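Side-chain contact in SusD superfamily protein (Parabacteroides distasonis, PDB 3OTN), which probably binds carbohydrate or other nutrients at the bacterial outer membrane: residues 18-21 with 22-26. Sequence-based numbering, arbitrary orientation.
Sequences SALA and LTNSA. With ACT (acetate ion), chain G; EDO (1,2-ethanediol), chain T.
The last turns of the N-terminal helix 15-25 bring the side chain of N24 across that of L20 and the hydroxyl of T23 onto the carbonyl of A19, each pair four residues apart and so on the same flank of the helix. The T23 hydroxyl folds back onto its own helix: with OG1 beside the backbone N (chi1 -55°), it donates to A19 O at 2.8 Å. That carbonyl also accepts from T23 N at 3.0 Å, the two donors reaching it from opposite faces of its plane. Threonine suits this buried place because its hydroxyl is satisfied locally, while the small side chain of A19 allows close packing on Y114 of helix 108-133 and L100 of helix 79-100, the helices against which this one packs in the helix-rich SusD-type fold. The i to i+4 ladder continues with L22 N to S18 O, and with N24 N to L20 O at 2.7 Å; L22 CG lies 3.5 Å from S18 O. L20, its CG anti to the backbone N (chi1 -179°), holds CG and CD1 against the N24 amide that crosses it, CG being 3.6 Å from N24 ND2. Polar atoms of N24 are used outward: N24 ND2 donates to O of an acetate ion, probably picked up from the crystallisation liquor, at 3.2 Å, and OD1 accepts from R184. Replacing this asparagine by alanine removes the amide, which is likely to leave R184 without this acceptor and to uncover the L20 side chain on that side. Near the C-terminal end, where the S25 N-H to A21 O bond is bent, 136° at the hydrogen, S25 OG turns back to L22 O at 2.5 Å, a short serine hydroxyl bond to the carbonyl three residues earlier.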
loop_
_atom_site.group_PDB
_atom_site.type_symbol
_atom_site.label_atom_id
_atom_site.label_comp_id
_atom_site.label_asym_id
_atom_site.label_seq_id
_atom_site.Cartn_x
_atom_site.Cartn_y
_atom_site.Cartn_z
ATOM N N SER A 18 3.616 -0.049 30.943
ATOM C CA SER A 18 4.200 1.220 30.465
ATOM C C SER A 18 4.963 1.011 29.144
ATOM O O SER A 18 4.746 1.745 28.185
ATOM C CB SER A 18 5.079 1.839 31.532
ATOM O OG SER A 18 5.652 3.034 31.056
ATOM N N ALA A 19 5.802 -0.022 29.110
ATOM C CA ALA A 19 6.537 -0.432 27.903
ATOM C C ALA A 19 5.600 -0.818 26.757
ATOM O O ALA A 19 5.823 -0.448 25.632
ATOM C CB ALA A 19 7.496 -1.630 28.250
ATOM N N LEU A 20 4.532 -1.565 27.049
ATOM C CA LEU A 20 3.554 -1.933 26.017
ATOM C C LEU A 20 2.845 -0.694 25.421
ATOM O O LEU A 20 2.650 -0.606 24.181
ATOM C CB LEU A 20 2.541 -2.945 26.582
ATOM C CG LEU A 20 1.441 -3.487 25.675
ATOM C CD1 LEU A 20 1.993 -4.080 24.377
ATOM C CD2 LEU A 20 0.644 -4.562 26.432
ATOM N N ALA A 21 2.482 0.249 26.296
ATOM C CA ALA A 21 1.844 1.493 25.871
ATOM C C ALA A 21 2.779 2.312 24.961
ATOM O O ALA A 21 2.357 2.799 23.901
ATOM C CB ALA A 21 1.359 2.325 27.100
ATOM N N LEU A 22 4.040 2.431 25.338
ATOM C CA LEU A 22 5.042 3.100 24.477
ATOM C C LEU A 22 5.133 2.407 23.122
ATOM O O LEU A 22 5.116 3.067 22.083
ATOM C CB LEU A 22 6.431 3.076 25.125
ATOM C CG LEU A 22 6.656 4.008 26.302
ATOM C CD1 LEU A 22 7.899 3.514 27.075
ATOM C CD2 LEU A 22 6.782 5.486 25.813
ATOM N N THR A 23 5.205 1.068 23.142
ATOM C CA THR A 23 5.294 0.259 21.909
ATOM C C THR A 23 4.066 0.438 21.057
ATOM O O THR A 23 4.180 0.694 19.840
ATOM C CB THR A 23 5.494 -1.199 22.234
ATOM O OG1 THR A 23 6.650 -1.290 23.081
ATOM C CG2 THR A 23 5.671 -2.075 20.965
ATOM N N ASN A 24 2.899 0.375 21.696
ATOM C CA ASN A 24 1.627 0.589 20.990
ATOM C C ASN A 24 1.486 1.985 20.368
ATOM O O ASN A 24 0.860 2.141 19.326
ATOM C CB ASN A 24 0.437 0.288 21.929
ATOM C CG ASN A 24 0.224 -1.224 22.182
ATOM O OD1 ASN A 24 0.654 -2.080 21.397
ATOM N ND2 ASN A 24 -0.471 -1.546 23.284
ATOM N N SER A 25 2.126 2.985 20.970
ATOM C CA SER A 25 2.045 4.368 20.468
ATOM C C SER A 25 2.584 4.443 19.028
ATOM O O SER A 25 2.133 5.272 18.235
ATOM C CB SER A 25 2.780 5.363 21.423
ATOM O OG SER A 25 4.213 5.297 21.282
ATOM N N ALA A 26 3.497 3.535 18.683
ATOM C CA ALA A 26 4.099 3.477 17.340
ATOM C C ALA A 26 3.113 3.063 16.260
ATOM O O ALA A 26 3.246 3.476 15.081
ATOM C CB ALA A 26 5.345 2.539 17.327
HETATM C C ACT G . -2.447 0.512 25.245
HETATM O O ACT G . -1.451 0.045 25.865
HETATM O OXT ACT G . -2.207 1.302 24.287
HETATM C CH3 ACT G . -3.854 0.095 25.603
HETATM C C1 EDO T . -2.683 -2.634 18.507
HETATM O O1 EDO T . -1.653 -1.709 18.852
HETATM C C2 EDO T . -2.526 -3.132 17.069
HETATM O O2 EDO T . -2.350 -4.534 17.115
#